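Local coordinates for effector protein HopAB2 (Pseudomonas syringae pv. tomato, PDB 3HGL) that is a secreted virulence effector that suppresses immunity in susceptible plants but, when recognised by tomato Pto, elicits a Pto- and Prf-dependent hypersensitive response and programmed cell death, at residues Asn28-Arg31 and Asn32-Gly36; Val39-Ser42 and Arg43-Asn47. All coordinates share one frame; numbering follows the deposited sequence.

Interaction 1 of 2, residues Asn28-Arg31 and Asn32-Gly36; sequences NMLR and NAMNG
Leu30 and selenomethionine Met34 meet one turn apart on the last two turns of helix 23-35, which ends in a Schellman motif at Gly36. This helix belongs to the small all-helical Pto-interacting domain of the effector. Met34 can be followed outward from its backbone. Its CB rests 3.5 Å from Leu30 O, and CG stays over the same carbonyl oxygen while also nearing Leu30 CD1 at 4.1 Å. With CG beside the backbone N and the next torsion extended (chi2 173°), the selenium is carried back to the leucine, and Met34 SE lies 3.8 Å from both Leu30 CG and Leu30 CD1. Beyond it the chain bends at chi3, and CE turns away from Leu30. The two side chains cross obliquely, and both are buried: Leu30 packs on Leu71 and Leu75, Met34 on Ala68 and Arg72, all of helix 66-80.

Selenomethionine Met29, bent at chi2 and chi3, sets its terminal methyl CE 3.6 Å from Asn32 ND2. Arg31 and Asn35 lie side by side and point the same way, Arg31 CG approaching Asn35 ND2. The guanidinium bends back instead toward Asn28 OD1, which lies in its plane at the edge and takes a weak bond from NH1.

Backbone i to i+4 bonds tie the segments from Asn32, Ala33 and Met34 to Asn28, Met29 and Leu30. The next, from Asn35 N to Arg31 O, is weak, with an N-H...O angle of 127° as the turn winds down. Gly36 adopts positive phi (79°), and its N donates to Ala33 O at 2.9 Å.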
loop_
_atom_site.group_PDB
_atom_site.type_symbol
_atom_site.label_atom_id
_atom_site.label_comp_id
_atom_site.label_asym_id
_atom_site.label_seq_id
_atom_site.Cartn_x
_atom_site.Cartn_y
_atom_site.Cartn_z
ATOM N N ASN A 28 8.497 -0.235 -1.072
ATOM C CA ASN A 28 9.170 -1.275 -1.855
ATOM C C ASN A 28 8.233 -2.408 -2.206
ATOM O O ASN A 28 8.211 -2.881 -3.345
ATOM C CB ASN A 28 10.348 -1.880 -1.093
ATOM C CG ASN A 28 11.436 -0.885 -0.815
ATOM O OD1 ASN A 28 11.620 0.070 -1.562
ATOM N ND2 ASN A 28 12.184 -1.111 0.263
HETATM N N MSE A 29 7.471 -2.868 -1.219
HETATM C CA MSE A 29 6.546 -3.970 -1.452
HETATM C C MSE A 29 5.431 -3.582 -2.407
HETATM O O MSE A 29 5.056 -4.373 -3.272
HETATM C CB MSE A 29 5.943 -4.458 -0.133
HETATM C CG MSE A 29 6.871 -5.312 0.712
HETATM SE SE MSE A 29 7.572 -6.820 -0.272
HETATM C CE MSE A 29 9.233 -6.002 -0.805
ATOM N N LEU A 30 4.897 -2.372 -2.249
ATOM C CA LEU A 30 3.821 -1.917 -3.123
ATOM C C LEU A 30 4.341 -1.844 -4.554
ATOM O O LEU A 30 3.629 -2.186 -5.495
ATOM C CB LEU A 30 3.292 -0.543 -2.680
ATOM C CG LEU A 30 2.166 0.079 -3.534
ATOM C CD1 LEU A 30 0.983 -0.884 -3.613
ATOM C CD2 LEU A 30 1.736 1.436 -2.931
ATOM N N ARG A 31 5.588 -1.402 -4.711
ATOM C CA ARG A 31 6.197 -1.311 -6.036
ATOM C C ARG A 31 6.277 -2.716 -6.643
ATOM O O ARG A 31 5.948 -2.913 -7.815
ATOM C CB ARG A 31 7.599 -0.685 -5.952
ATOM C CG ARG A 31 8.341 -0.667 -7.291
ATOM C CD ARG A 31 9.690 0.055 -7.201
ATOM N NE ARG A 31 9.527 1.422 -6.717
ATOM C CZ ARG A 31 9.841 1.826 -5.491
ATOM N NH1 ARG A 31 10.355 0.967 -4.615
ATOM N NH2 ARG A 31 9.609 3.078 -5.125
ATOM N N ASN A 32 6.716 -3.687 -5.845
ATOM C CA ASN A 32 6.802 -5.081 -6.301
ATOM C C ASN A 32 5.425 -5.596 -6.707
ATOM O O ASN A 32 5.262 -6.194 -7.775
ATOM C CB ASN A 32 7.327 -5.985 -5.184
ATOM C CG ASN A 32 8.833 -5.935 -5.046
ATOM O OD1 ASN A 32 9.500 -5.092 -5.638
ATOM N ND2 ASN A 32 9.375 -6.848 -4.253
ATOM N N ALA A 33 4.437 -5.369 -5.847
ATOM C CA ALA A 33 3.079 -5.832 -6.119
ATOM C C ALA A 33 2.538 -5.259 -7.419
ATOM O O ALA A 33 1.973 -5.987 -8.240
ATOM C CB ALA A 33 2.155 -5.459 -4.965
HETATM N N MSE A 34 2.711 -3.952 -7.605
HETATM C CA MSE A 34 2.221 -3.303 -8.811
HETATM C C MSE A 34 2.951 -3.736 -10.078
HETATM O O MSE A 34 2.452 -3.521 -11.180
HETATM C CB MSE A 34 2.257 -1.780 -8.644
HETATM C CG MSE A 34 1.202 -1.309 -7.638
HETATM SE SE MSE A 34 1.257 0.559 -7.165
HETATM C CE MSE A 34 0.383 1.269 -8.738
ATOM N N ASN A 35 4.126 -4.341 -9.920
ATOM C CA ASN A 35 4.878 -4.839 -11.070
ATOM C C ASN A 35 4.568 -6.318 -11.288
ATOM O O ASN A 35 5.028 -6.927 -12.256
ATOM C CB ASN A 35 6.391 -4.679 -10.868
ATOM C CG ASN A 35 6.868 -3.265 -11.130
ATOM O OD1 ASN A 35 6.327 -2.569 -11.983
ATOM N ND2 ASN A 35 7.900 -2.842 -10.408
ATOM N N GLY A 36 3.785 -6.892 -10.380
ATOM C CA GLY A 36 3.455 -8.295 -10.492
ATOM C C GLY A 36 4.592 -9.178 -10.013
ATOM O O GLY A 36 4.655 -10.359 -10.368
#

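Interaction 2 of 2, residues Val39-Ser42 and Arg43-Asn47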
loop_
_atom_site.group_PDB
_atom_site.type_symbol
_atom_site.label_atom_id
_atom_site.label_comp_id
_atom_site.label_asym_id
_atom_site.label_seq_id
_atom_site.Cartn_x
_atom_site.Cartn_y
_atom_site.Cartn_z
ATOM N N VAL A 39 5.734 -10.928 -3.697
ATOM C CA VAL A 39 5.813 -9.997 -2.577
ATOM C C VAL A 39 5.814 -10.707 -1.227
ATOM O O VAL A 39 5.467 -11.883 -1.127
ATOM C CB VAL A 39 4.620 -9.017 -2.593
ATOM C CG1 VAL A 39 4.652 -8.187 -3.859
ATOM C CG2 VAL A 39 3.305 -9.800 -2.497
ATOM N N ALA A 40 6.215 -9.977 -0.195
ATOM C CA ALA A 40 6.241 -10.512 1.158
ATOM C C ALA A 40 5.971 -9.385 2.157
ATOM O O ALA A 40 6.864 -8.938 2.885
ATOM C CB ALA A 40 7.583 -11.180 1.446
ATOM N N PHE A 41 4.726 -8.916 2.170
ATOM C CA PHE A 41 4.317 -7.862 3.091
ATOM C C PHE A 41 4.470 -8.375 4.512
ATOM O O PHE A 41 4.269 -9.563 4.773
ATOM C CB PHE A 41 2.851 -7.487 2.851
ATOM C CG PHE A 41 2.626 -6.703 1.595
ATOM C CD1 PHE A 41 2.963 -5.351 1.534
ATOM C CD2 PHE A 41 2.109 -7.318 0.463
ATOM C CE1 PHE A 41 2.789 -4.623 0.356
ATOM C CE2 PHE A 41 1.932 -6.600 -0.721
ATOM C CZ PHE A 41 2.274 -5.248 -0.774
ATOM N N SER A 42 4.829 -7.487 5.430
ATOM C CA SER A 42 4.968 -7.885 6.826
ATOM C C SER A 42 3.572 -8.239 7.341
ATOM O O SER A 42 2.568 -7.985 6.666
ATOM C CB SER A 42 5.532 -6.730 7.650
ATOM O OG SER A 42 4.581 -5.680 7.739
ATOM N N ARG A 43 3.499 -8.820 8.533
ATOM C CA ARG A 43 2.201 -9.173 9.089
ATOM C C ARG A 43 1.325 -7.929 9.228
ATOM O O ARG A 43 0.144 -7.953 8.891
ATOM C CB ARG A 43 2.367 -9.855 10.450
ATOM C CG ARG A 43 3.055 -11.211 10.367
ATOM C CD ARG A 43 2.962 -11.964 11.684
ATOM N NE ARG A 43 3.496 -13.317 11.566
ATOM C CZ ARG A 43 3.495 -14.210 12.551
ATOM N NH1 ARG A 43 2.984 -13.896 13.735
ATOM N NH2 ARG A 43 4.005 -15.420 12.352
ATOM N N VAL A 44 1.909 -6.842 9.717
ATOM C CA VAL A 44 1.165 -5.598 9.884
ATOM C C VAL A 44 0.671 -5.062 8.536
ATOM O O VAL A 44 -0.505 -4.716 8.393
ATOM C CB VAL A 44 2.029 -4.522 10.582
ATOM C CG1 VAL A 44 1.326 -3.174 10.541
ATOM C CG2 VAL A 44 2.282 -4.925 12.030
ATOM N N GLU A 45 1.566 -5.000 7.550
ATOM C CA GLU A 45 1.200 -4.501 6.226
ATOM C C GLU A 45 0.120 -5.361 5.581
ATOM O O GLU A 45 -0.859 -4.847 5.039
ATOM C CB GLU A 45 2.426 -4.464 5.301
ATOM C CG GLU A 45 3.568 -3.591 5.810
ATOM C CD GLU A 45 4.846 -3.739 4.995
ATOM O OE1 GLU A 45 5.113 -4.855 4.505
ATOM O OE2 GLU A 45 5.592 -2.742 4.865
ATOM N N GLN A 46 0.306 -6.675 5.637
ATOM C CA GLN A 46 -0.652 -7.587 5.036
ATOM C C GLN A 46 -2.033 -7.399 5.648
ATOM O O GLN A 46 -3.022 -7.310 4.930
ATOM C CB GLN A 46 -0.194 -9.035 5.216
ATOM C CG GLN A 46 -1.076 -10.042 4.503
ATOM C CD GLN A 46 -0.501 -11.440 4.536
ATOM O OE1 GLN A 46 -0.317 -12.025 5.606
ATOM N NE2 GLN A 46 -0.208 -11.988 3.360
ATOM N N ASN A 47 -2.091 -7.337 6.974
ATOM C CA ASN A 47 -3.361 -7.155 7.674
ATOM C C ASN A 47 -4.043 -5.862 7.220
ATOM O O ASN A 47 -5.253 -5.832 6.973
ATOM C CB ASN A 47 -3.125 -7.122 9.187
ATOM C CG ASN A 47 -4.415 -6.978 9.979
ATOM O OD1 ASN A 47 -4.614 -5.992 10.689
ATOM N ND2 ASN A 47 -5.296 -7.963 9.859
#
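A capping box opens helix 43-52: Ser42 sits at the N-cap, and Glu45, three residues on, returns the bond. Glu45 N donates to Ser42 OG over 3.1 Å, while Ser42 N donates to Glu45 OE1 over 2.8 Å in a nearly straight bond. The serine hydroxyl reaches the first turn because chi1 of 68° sets OG between its own N and carbonyl carbon, where it can accept from Glu45 N. It is also packed closely against the glutamate chain, with Ser42 OG 3.0 Å from Glu45 CG.

The Glu45 side chain, with CG beside the backbone N and extended beyond it, brings its carboxylate back to the N-H of Ser42. That N-H meets OE1 on its anti side, 28° out of the carboxylate plane. The second oxygen, OE2, accepts hydrogen bonds from Thr26 and His25, so this buried carboxylate links the cap to helix 23-35. Grips on both oxygens fix its rotation and would probably favour the charged form.

Phe41 approaches the same oxygen that Ser42 N uses. Glu45 OE1 lies at the ring edge, near its plane, 3.7 Å from Phe41 CD1, and the ring and carboxylate planes are 74° apart. The ring stacks with Phe49 of helix 43-52 and touches Met29. Phe41 CB also lies 4.2 Å from Gln46 CB.

The first i to i+4 backbone bond, Gln46 N to Ser42 O at 2.8 Å, completes the turn. Reciprocal bonding between N-cap serine and N3 glutamate is the hallmark of the capping box at a helix N-terminus.

How the interactions relate
Interaction 1 ends helix 23-35 and interaction 2 begins helix 43-52, so together they frame the loop between these successive helices, with centres about 12 Å apart. The loop folds back on helix 23-35. Phe41 CE1 packs against Met29 CB at 3.2 Å, and Met29 SE lies 3.4 Å from Ala40 N. Val39, which takes no part in the cap, places CG1 3.5 Å from Ala33 N and 3.7 Å from Asn32 CB. The three residues leading into the N-cap of interaction 2 thus all touch the turns described in interaction 1. Both contacts lie within the Pto-interacting region of the effector.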